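Local atomic coordinates of putative oxidoreductase (Pseudomonas putida, PDB entry 3L6D), a protein that probably acts as an NADP-dependent oxidoreductase, with the two-domain build of the 6-phosphogluconate dehydrogenase and reductive aminase relatives. Residues B[127-138]-B[157-165]; B[235-245]-B[281-291]. All coordinates share one frame; numbering follows the deposited sequence.

Contact 1 (B[127-138]-B[157-165]); sequences IVAYPRNVGHRE and LEGLAGHTV
Gly135 and Leu160 meet backbone to backbone: the N-H of Gly135 reaches Leu160 O at 2.7 Å. Farther along, Gly162 N donates to His136 O (3.1 Å); on the Leu160 side of the turn, Gly135 CA directs a C-H to Gly159 O at 3.2 Å. Ile127 approaches with the end of its side chain. CB leaves the backbone toward 157-165, the CG1 branch continues opposite the backbone N (chi1 178°) and serves as a spacer, and the tip, Ile127 CD1, does the touching, 3.6 Å from Leu160 O and in apolar contact with Ala161 CB at 3.9 Å. Val134 lies alongside Leu160, both pointing the same way, with Val134 CG1 4.0 Å from Leu160 CD2; Met20, Ile23 and Met24 of helix 19-30 pack on this pair. At the other end His163 sets CD2 3.2 Å from Arg137 O, and Glu138 CA lies at the ring edge. His136 uses ND1, in its ring plane, to accept from Glu138 N. The type II turn Asn133 to His136, with Gly135 third, thus ties the connection after strand 121-128 to the approach to edge strand 163-166 in a Rossmann-type dinucleotide-binding domain.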
loop_
_atom_site.group_PDB
_atom_site.type_symbol
_atom_site.label_atom_id
_atom_site.label_comp_id
_atom_site.label_asym_id
_atom_site.label_seq_id
_atom_site.Cartn_x
_atom_site.Cartn_y
_atom_site.Cartn_z
ATOM N N ILE B 127 -8.053 13.651 -11.518
ATOM C CA ILE B 127 -8.052 13.815 -10.099
ATOM C C ILE B 127 -7.901 12.472 -9.421
ATOM O O ILE B 127 -8.686 11.595 -9.616
ATOM C CB ILE B 127 -9.239 14.592 -9.606
ATOM C CG1 ILE B 127 -9.191 14.685 -8.113
ATOM C CG2 ILE B 127 -10.504 13.974 -10.034
ATOM C CD1 ILE B 127 -9.657 15.941 -7.640
ATOM N N VAL B 128 -6.852 12.329 -8.636
ATOM C CA VAL B 128 -6.603 11.089 -7.970
ATOM C C VAL B 128 -7.358 11.019 -6.668
ATOM O O VAL B 128 -6.789 11.036 -5.626
ATOM C CB VAL B 128 -5.126 10.886 -7.745
ATOM C CG1 VAL B 128 -4.832 9.464 -7.464
ATOM C CG2 VAL B 128 -4.378 11.317 -8.939
ATOM N N ALA B 129 -8.661 10.948 -6.764
ATOM C CA ALA B 129 -9.469 10.921 -5.585
ATOM C C ALA B 129 -10.835 10.399 -5.855
ATOM O O ALA B 129 -11.296 10.443 -6.953
ATOM C CB ALA B 129 -9.565 12.288 -5.022
ATOM N N TYR B 130 -11.486 9.924 -4.825
ATOM C CA TYR B 130 -12.916 9.671 -4.901
ATOM C C TYR B 130 -13.591 11.004 -4.618
ATOM O O TYR B 130 -12.982 11.872 -3.973
ATOM C CB TYR B 130 -13.324 8.572 -3.911
ATOM C CG TYR B 130 -12.791 7.210 -4.316
ATOM C CD1 TYR B 130 -13.369 6.509 -5.364
ATOM C CD2 TYR B 130 -11.665 6.653 -3.690
ATOM C CE1 TYR B 130 -12.879 5.272 -5.756
ATOM C CE2 TYR B 130 -11.159 5.395 -4.092
ATOM C CZ TYR B 130 -11.773 4.725 -5.116
ATOM O OH TYR B 130 -11.334 3.473 -5.515
ATOM N N PRO B 131 -14.854 11.183 -5.095
ATOM C CA PRO B 131 -15.568 12.445 -4.913
ATOM C C PRO B 131 -15.527 12.928 -3.486
ATOM O O PRO B 131 -15.381 14.110 -3.283
ATOM C CB PRO B 131 -17.010 12.101 -5.339
ATOM C CG PRO B 131 -16.796 11.109 -6.456
ATOM C CD PRO B 131 -15.591 10.275 -6.008
ATOM N N ARG B 132 -15.623 12.030 -2.500
ATOM C CA ARG B 132 -15.587 12.438 -1.078
ATOM C C ARG B 132 -14.338 13.193 -0.691
ATOM O O ARG B 132 -14.339 13.955 0.288
ATOM C CB ARG B 132 -15.781 11.223 -0.147
ATOM C CG ARG B 132 -14.637 10.194 -0.219
ATOM C CD ARG B 132 -14.892 9.009 0.729
ATOM N NE ARG B 132 -13.714 8.139 0.747
ATOM C CZ ARG B 132 -13.595 7.049 -0.002
ATOM N NH1 ARG B 132 -14.602 6.677 -0.781
ATOM N NH2 ARG B 132 -12.483 6.320 0.041
ATOM N N ASN B 133 -13.247 12.995 -1.437
ATOM C CA ASN B 133 -12.011 13.725 -1.145
ATOM C C ASN B 133 -11.630 14.845 -2.150
ATOM O O ASN B 133 -10.508 15.374 -2.142
ATOM C CB ASN B 133 -10.847 12.737 -0.953
ATOM C CG ASN B 133 -11.041 11.878 0.270
ATOM O OD1 ASN B 133 -11.303 12.392 1.369
ATOM N ND2 ASN B 133 -10.954 10.563 0.086
ATOM N N VAL B 134 -12.583 15.224 -2.987
ATOM C CA VAL B 134 -12.370 16.408 -3.800
ATOM C C VAL B 134 -12.288 17.573 -2.815
ATOM O O VAL B 134 -13.108 17.670 -1.874
ATOM C CB VAL B 134 -13.528 16.586 -4.819
ATOM C CG1 VAL B 134 -13.477 17.952 -5.484
ATOM C CG2 VAL B 134 -13.474 15.505 -5.867
ATOM N N GLY B 135 -11.298 18.435 -2.998
ATOM C CA GLY B 135 -11.117 19.584 -2.101
ATOM C C GLY B 135 -10.191 19.301 -0.934
ATOM O O GLY B 135 -9.731 20.230 -0.274
ATOM N N HIS B 136 -9.889 18.024 -0.701
ATOM C CA HIS B 136 -9.014 17.620 0.412
ATOM C C HIS B 136 -7.599 18.169 0.207
ATOM O O HIS B 136 -7.055 18.073 -0.901
ATOM C CB HIS B 136 -8.950 16.079 0.547
ATOM C CG HIS B 136 -8.584 15.622 1.924
ATOM N ND1 HIS B 136 -7.336 15.822 2.467
ATOM C CD2 HIS B 136 -9.324 15.034 2.896
ATOM C CE1 HIS B 136 -7.315 15.383 3.717
ATOM N NE2 HIS B 136 -8.512 14.896 4.001
ATOM N N ARG B 137 -7.035 18.738 1.275
ATOM C CA ARG B 137 -5.632 19.207 1.340
ATOM C C ARG B 137 -4.645 18.133 0.872
ATOM O O ARG B 137 -3.618 18.469 0.273
ATOM C CB ARG B 137 -5.234 19.594 2.776
ATOM C CG ARG B 137 -5.604 21.032 3.221
ATOM C CD ARG B 137 -5.672 21.150 4.778
ATOM N NE ARG B 137 -4.900 20.068 5.400
ATOM C CZ ARG B 137 -5.365 19.235 6.329
ATOM N NH1 ARG B 137 -6.605 19.369 6.811
ATOM N NH2 ARG B 137 -4.572 18.282 6.806
ATOM N N GLU B 138 -4.930 16.866 1.193
ATOM C CA GLU B 138 -4.013 15.746 0.850
ATOM C C GLU B 138 -4.298 15.058 -0.495
ATOM O O GLU B 138 -3.538 14.192 -0.900
ATOM C CB GLU B 138 -3.986 14.708 1.982
ATOM C CG GLU B 138 -3.550 15.320 3.357
ATOM C CD GLU B 138 -3.172 14.257 4.416
ATOM O OE1 GLU B 138 -2.221 13.461 4.172
ATOM O OE2 GLU B 138 -3.809 14.237 5.515
ATOM N N LEU B 157 -7.545 25.477 -9.355
ATOM C CA LEU B 157 -7.577 24.043 -9.478
ATOM C C LEU B 157 -7.061 23.359 -8.194
ATOM O O LEU B 157 -7.486 22.267 -7.851
ATOM C CB LEU B 157 -6.766 23.618 -10.700
ATOM C CG LEU B 157 -7.401 24.145 -12.013
ATOM C CD1 LEU B 157 -6.618 23.697 -13.212
ATOM C CD2 LEU B 157 -8.935 23.736 -12.128
ATOM N N GLU B 158 -6.165 24.028 -7.493
ATOM C CA GLU B 158 -5.739 23.566 -6.159
ATOM C C GLU B 158 -6.893 23.545 -5.158
ATOM O O GLU B 158 -6.799 22.893 -4.119
ATOM C CB GLU B 158 -4.525 24.365 -5.624
ATOM C CG GLU B 158 -3.234 23.864 -6.243
ATOM C CD GLU B 158 -2.026 24.788 -5.999
ATOM O OE1 GLU B 158 -2.190 25.930 -5.487
ATOM O OE2 GLU B 158 -0.918 24.353 -6.399
ATOM N N GLY B 159 -7.984 24.240 -5.470
ATOM C CA GLY B 159 -9.177 24.133 -4.652
ATOM C C GLY B 159 -9.790 22.735 -4.679
ATOM O O GLY B 159 -10.444 22.318 -3.710
ATOM N N LEU B 160 -9.586 22.022 -5.787
ATOM C CA LEU B 160 -10.100 20.668 -5.970
ATOM C C LEU B 160 -9.182 19.543 -5.421
ATOM O O LEU B 160 -9.650 18.470 -5.088
ATOM C CB LEU B 160 -10.350 20.410 -7.460
ATOM C CG LEU B 160 -11.293 21.407 -8.169
ATOM C CD1 LEU B 160 -11.312 21.048 -9.670
ATOM C CD2 LEU B 160 -12.700 21.326 -7.541
ATOM N N ALA B 161 -7.888 19.763 -5.380
ATOM C CA ALA B 161 -7.008 18.764 -4.785
ATOM C C ALA B 161 -5.784 19.531 -4.394
ATOM O O ALA B 161 -5.183 20.202 -5.229
ATOM C CB ALA B 161 -6.667 17.623 -5.842
ATOM N N GLY B 162 -5.461 19.485 -3.102
ATOM C CA GLY B 162 -4.386 20.271 -2.543
ATOM C C GLY B 162 -3.030 20.166 -3.218
ATOM O O GLY B 162 -2.262 21.114 -3.183
ATOM N N HIS B 163 -2.717 19.032 -3.825
ATOM C CA HIS B 163 -1.401 18.881 -4.430
ATOM C C HIS B 163 -1.663 18.666 -5.910
ATOM O O HIS B 163 -2.571 17.932 -6.264
ATOM C CB HIS B 163 -0.663 17.650 -3.884
ATOM C CG HIS B 163 -0.363 17.721 -2.411
ATOM N ND1 HIS B 163 0.818 18.239 -1.903
ATOM C CD2 HIS B 163 -1.095 17.337 -1.342
ATOM C CE1 HIS B 163 0.794 18.157 -0.583
ATOM N NE2 HIS B 163 -0.352 17.616 -0.219
ATOM N N THR B 164 -0.941 19.366 -6.762
ATOM C CA THR B 164 -1.126 19.154 -8.183
ATOM C C THR B 164 0.219 19.112 -8.894
ATOM O O THR B 164 1.216 19.555 -8.353
ATOM C CB THR B 164 -2.124 20.140 -8.818
ATOM O OG1 THR B 164 -2.522 19.586 -10.096
ATOM C CG2 THR B 164 -1.506 21.550 -8.986
ATOM N N VAL B 165 0.273 18.504 -10.071
ATOM C CA VAL B 165 1.522 18.510 -10.833
ATOM C C VAL B 165 1.117 18.648 -12.316
ATOM O O VAL B 165 0.111 18.084 -12.755
ATOM C CB VAL B 165 2.388 17.221 -10.541
ATOM C CG1 VAL B 165 1.659 15.924 -11.054
ATOM C CG2 VAL B 165 3.752 17.325 -11.178
#

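Contact 2 (B[235-245]-B[281-291]); sequences FKGDQARLDVH and YGDQDIAATTK
Phe235 turns one face of its ring to Lys291, whose chain bends at chi3 (67°) and lays CD over the ring, 3.7 Å from the centroid. Lys291 NZ lies 4.2 Å from the centroid of the Phe235 ring, a cation-pi contact over the same face. The amide of Gln284 stands at 60° to that ring; Gln284 OE1 accepts from Lys291 NZ on a lone pair and touches Phe235 CB at 3.4 Å, which steadies the ammonium over the ring. Leu242 and Ile286 cross at about a right angle, Leu242 CG 4.1 Å from Ile286 CD1, and Leu242 CD1 reaches Thr289 OG1. Ile286 also crosses His245, its CG1 lying over a face of the imidazole; that ring is held at ND1 by Arg241 O and at NE2 by Tyr130 OH of the second subunit. Asp283 CA lies over one face of the Arg241 guanidinium, 3.5 Å from Arg241 NH2; the carboxylate of Asp283 is not in contact with it, and the salt bridge of Arg241 is to Asp243. The backbones are joined by Leu242 N to Gln284 O (2.7 Å) and Asp243 N to Gly282 O. Arg241, bridged singly to Asp285, is the N-cap residue of helix 242-259. The arrangement joins the start of that helix to the segment after helix 264-281, within the all-helical C-terminal domain of the reductive aminase-like family.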
loop_
_atom_site.group_PDB
_atom_site.type_symbol
_atom_site.label_atom_id
_atom_site.label_comp_id
_atom_site.label_asym_id
_atom_site.label_seq_id
_atom_site.Cartn_x
_atom_site.Cartn_y
_atom_site.Cartn_z
ATOM N N PHE B 235 21.568 -1.347 -4.964
ATOM C CA PHE B 235 20.833 -2.588 -4.864
ATOM C C PHE B 235 21.589 -3.647 -4.052
ATOM O O PHE B 235 21.332 -4.857 -4.191
ATOM C CB PHE B 235 20.480 -3.104 -6.264
ATOM C CG PHE B 235 19.582 -2.174 -7.034
ATOM C CD1 PHE B 235 18.187 -2.188 -6.823
ATOM C CD2 PHE B 235 20.118 -1.266 -7.945
ATOM C CE1 PHE B 235 17.344 -1.327 -7.521
ATOM C CE2 PHE B 235 19.284 -0.396 -8.657
ATOM C CZ PHE B 235 17.884 -0.426 -8.442
ATOM N N LYS B 236 22.494 -3.186 -3.187
ATOM C CA LYS B 236 23.321 -4.105 -2.395
ATOM C C LYS B 236 22.404 -4.946 -1.525
ATOM O O LYS B 236 21.508 -4.415 -0.857
ATOM C CB LYS B 236 24.346 -3.360 -1.535
ATOM C CG LYS B 236 25.407 -2.577 -2.310
ATOM C CD LYS B 236 26.046 -1.486 -1.415
ATOM C CE LYS B 236 26.934 -0.505 -2.201
ATOM N NZ LYS B 236 27.420 0.639 -1.350
ATOM N N GLY B 237 22.672 -6.244 -1.482
ATOM C CA GLY B 237 21.831 -7.191 -0.793
ATOM C C GLY B 237 22.123 -7.246 0.679
ATOM O O GLY B 237 21.943 -8.247 1.337
ATOM N N ASP B 238 22.544 -6.123 1.217
ATOM C CA ASP B 238 22.819 -6.087 2.615
ATOM C C ASP B 238 21.626 -6.346 3.476
ATOM O O ASP B 238 21.756 -6.990 4.482
ATOM C CB ASP B 238 23.547 -4.807 3.044
ATOM C CG ASP B 238 22.790 -3.531 2.712
ATOM O OD1 ASP B 238 22.850 -3.084 1.560
ATOM O OD2 ASP B 238 22.185 -2.932 3.623
ATOM N N GLN B 239 20.468 -5.804 3.169
ATOM C CA GLN B 239 19.342 -6.021 4.081
ATOM C C GLN B 239 18.150 -6.969 3.745
ATOM O O GLN B 239 17.614 -7.642 4.605
ATOM C CB GLN B 239 18.839 -4.654 4.510
ATOM C CG GLN B 239 17.675 -4.667 5.439
ATOM C CD GLN B 239 17.782 -3.606 6.505
ATOM O OE1 GLN B 239 17.303 -3.763 7.594
ATOM N NE2 GLN B 239 18.411 -2.513 6.163
ATOM N N ALA B 240 17.718 -6.937 2.500
ATOM C CA ALA B 240 16.560 -7.629 2.025
ATOM C C ALA B 240 16.817 -8.355 0.729
ATOM O O ALA B 240 16.413 -7.877 -0.287
ATOM C CB ALA B 240 15.469 -6.667 1.856
ATOM N N ARG B 241 17.500 -9.479 0.752
ATOM C CA ARG B 241 17.824 -10.171 -0.475
ATOM C C ARG B 241 16.624 -10.625 -1.253
ATOM O O ARG B 241 15.696 -11.130 -0.723
ATOM C CB ARG B 241 18.705 -11.380 -0.188
ATOM C CG ARG B 241 20.088 -11.024 0.208
ATOM C CD ARG B 241 20.935 -12.236 0.446
ATOM N NE ARG B 241 20.940 -13.138 -0.679
ATOM C CZ ARG B 241 22.029 -13.486 -1.326
ATOM N NH1 ARG B 241 23.189 -12.983 -0.960
ATOM N NH2 ARG B 241 21.956 -14.322 -2.336
ATOM N N LEU B 242 16.691 -10.471 -2.546
ATOM C CA LEU B 242 15.624 -10.939 -3.407
ATOM C C LEU B 242 15.421 -12.463 -3.300
ATOM O O LEU B 242 14.271 -12.908 -3.227
ATOM C CB LEU B 242 15.856 -10.485 -4.845
ATOM C CG LEU B 242 14.677 -10.657 -5.796
ATOM C CD1 LEU B 242 14.581 -9.465 -6.695
ATOM C CD2 LEU B 242 14.846 -11.956 -6.600
ATOM N N ASP B 243 16.497 -13.250 -3.274
ATOM C CA ASP B 243 16.331 -14.708 -3.237
ATOM C C ASP B 243 15.679 -15.200 -1.953
ATOM O O ASP B 243 14.856 -16.090 -1.999
ATOM C CB ASP B 243 17.622 -15.504 -3.550
ATOM C CG ASP B 243 18.802 -15.147 -2.650
ATOM O OD1 ASP B 243 19.914 -15.558 -3.020
ATOM O OD2 ASP B 243 18.665 -14.475 -1.604
ATOM N N VAL B 244 16.046 -14.584 -0.832
ATOM C CA VAL B 244 15.398 -14.797 0.466
ATOM C C VAL B 244 13.893 -14.484 0.418
ATOM O O VAL B 244 13.062 -15.255 0.923
ATOM C CB VAL B 244 16.103 -13.943 1.572
ATOM C CG1 VAL B 244 15.382 -14.073 2.896
ATOM C CG2 VAL B 244 17.583 -14.376 1.706
ATOM N N HIS B 245 13.536 -13.369 -0.214
ATOM C CA HIS B 245 12.123 -13.038 -0.405
ATOM C C HIS B 245 11.434 -14.064 -1.285
ATOM O O HIS B 245 10.316 -14.480 -0.981
ATOM C CB HIS B 245 11.931 -11.620 -0.979
ATOM C CG HIS B 245 12.114 -10.521 0.029
ATOM N ND1 HIS B 245 13.349 -10.160 0.519
ATOM C CD2 HIS B 245 11.219 -9.698 0.625
ATOM C CE1 HIS B 245 13.209 -9.160 1.373
ATOM N NE2 HIS B 245 11.924 -8.859 1.456
ATOM N N TYR B 281 19.012 -11.602 -10.336
ATOM C CA TYR B 281 18.793 -10.581 -9.304
ATOM C C TYR B 281 18.727 -11.090 -7.866
ATOM O O TYR B 281 18.571 -10.288 -6.944
ATOM C CB TYR B 281 17.559 -9.732 -9.615
ATOM C CG TYR B 281 17.719 -8.943 -10.872
ATOM C CD1 TYR B 281 18.629 -7.886 -10.940
ATOM C CD2 TYR B 281 16.979 -9.255 -12.002
ATOM C CE1 TYR B 281 18.810 -7.167 -12.101
ATOM C CE2 TYR B 281 17.140 -8.531 -13.176
ATOM C CZ TYR B 281 18.057 -7.487 -13.213
ATOM O OH TYR B 281 18.212 -6.766 -14.376
ATOM N N GLY B 282 18.889 -12.397 -7.671
ATOM C CA GLY B 282 18.710 -13.017 -6.343
ATOM C C GLY B 282 19.502 -12.436 -5.181
ATOM O O GLY B 282 18.988 -12.337 -4.047
ATOM N N ASP B 283 20.742 -12.038 -5.446
ATOM C CA ASP B 283 21.600 -11.514 -4.395
ATOM C C ASP B 283 21.440 -10.006 -4.178
ATOM O O ASP B 283 22.109 -9.417 -3.327
ATOM C CB ASP B 283 23.070 -11.863 -4.672
ATOM C CG ASP B 283 23.595 -11.246 -5.955
ATOM O OD1 ASP B 283 22.794 -10.750 -6.772
ATOM O OD2 ASP B 283 24.823 -11.262 -6.160
ATOM N N GLN B 284 20.572 -9.370 -4.960
ATOM C CA GLN B 284 20.315 -7.936 -4.769
ATOM C C GLN B 284 19.131 -7.632 -3.831
ATOM O O GLN B 284 18.365 -8.522 -3.481
ATOM C CB GLN B 284 20.139 -7.239 -6.119
ATOM C CG GLN B 284 21.350 -7.373 -7.036
ATOM C CD GLN B 284 21.117 -6.720 -8.361
ATOM O OE1 GLN B 284 20.484 -5.661 -8.446
ATOM N NE2 GLN B 284 21.620 -7.348 -9.425
ATOM N N ASP B 285 19.014 -6.369 -3.429
ATOM C CA ASP B 285 17.875 -5.867 -2.677
ATOM C C ASP B 285 16.602 -6.158 -3.471
ATOM O O ASP B 285 16.606 -6.187 -4.717
ATOM C CB ASP B 285 18.023 -4.365 -2.424
ATOM C CG ASP B 285 16.911 -3.789 -1.536
ATOM O OD1 ASP B 285 17.084 -3.756 -0.295
ATOM O OD2 ASP B 285 15.868 -3.341 -2.067
ATOM N N ILE B 286 15.539 -6.410 -2.719
ATOM C CA ILE B 286 14.210 -6.709 -3.245
ATOM C C ILE B 286 13.735 -5.651 -4.256
ATOM O O ILE B 286 13.036 -5.979 -5.239
ATOM C CB ILE B 286 13.232 -6.923 -2.075
ATOM C CG1 ILE B 286 11.866 -7.443 -2.561
ATOM C CG2 ILE B 286 13.110 -5.618 -1.204
ATOM C CD1 ILE B 286 11.927 -8.768 -3.332
ATOM N N ALA B 287 14.166 -4.404 -4.070
ATOM C CA ALA B 287 13.829 -3.343 -5.034
ATOM C C ALA B 287 14.391 -3.615 -6.440
ATOM O O ALA B 287 13.917 -3.004 -7.391
ATOM C CB ALA B 287 14.268 -1.970 -4.538
ATOM N N ALA B 288 15.350 -4.540 -6.583
ATOM C CA ALA B 288 15.884 -4.876 -7.919
ATOM C C ALA B 288 14.830 -5.569 -8.759
ATOM O O ALA B 288 14.989 -5.717 -9.989
ATOM C CB ALA B 288 17.137 -5.758 -7.833
ATOM N N THR B 289 13.763 -6.020 -8.111
ATOM C CA THR B 289 12.602 -6.542 -8.831
ATOM C C THR B 289 12.197 -5.548 -9.927
ATOM O O THR B 289 11.831 -5.943 -11.038
ATOM C CB THR B 289 11.409 -6.806 -7.886
ATOM O OG1 THR B 289 11.786 -7.761 -6.890
ATOM C CG2 THR B 289 10.198 -7.372 -8.662
ATOM N N THR B 290 12.250 -4.253 -9.598
ATOM C CA THR B 290 12.019 -3.193 -10.564
ATOM C C THR B 290 12.769 -3.370 -11.893
ATOM O O THR B 290 12.161 -3.240 -12.989
ATOM C CB THR B 290 12.351 -1.811 -9.925
ATOM O OG1 THR B 290 11.543 -1.662 -8.735
ATOM C CG2 THR B 290 11.998 -0.698 -10.868
ATOM N N LYS B 291 14.072 -3.643 -11.809
ATOM C CA LYS B 291 14.923 -3.798 -12.998
ATOM C C LYS B 291 14.546 -4.990 -13.886
ATOM O O LYS B 291 14.826 -4.963 -15.088
ATOM C CB LYS B 291 16.406 -3.904 -12.607
ATOM C CG LYS B 291 17.048 -2.592 -12.136
ATOM C CD LYS B 291 18.176 -2.814 -11.102
ATOM C CE LYS B 291 19.394 -3.508 -11.657
ATOM N NZ LYS B 291 20.346 -3.939 -10.581
HETATM O O HOH W 1 23.388 -10.243 -0.424
#

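Overall arrangement
The contacts belong to different domains of one chain: contact 1 lies in the dinucleotide-binding range, contact 2 in the helical C-terminal range. Their centres are 36 Å apart and their nearest atoms about 20 Å, so within a subunit they do not touch. They meet instead across the dimer. Tyr130 and Arg132 of 127-138 bond to His245 and Gln239 of 235-245 in the second subunit, and Arg132 also pairs with Asp221 there. A two-chain assembly therefore brings contact 1 of each subunit beside contact 2 of the other. The GxGxxG-like pattern at Gly16, Gly18 and Gly21, consistent with NADP binding, runs from the loop after strand 12-15 into helix 19-30, whose side chains pack against contact 1.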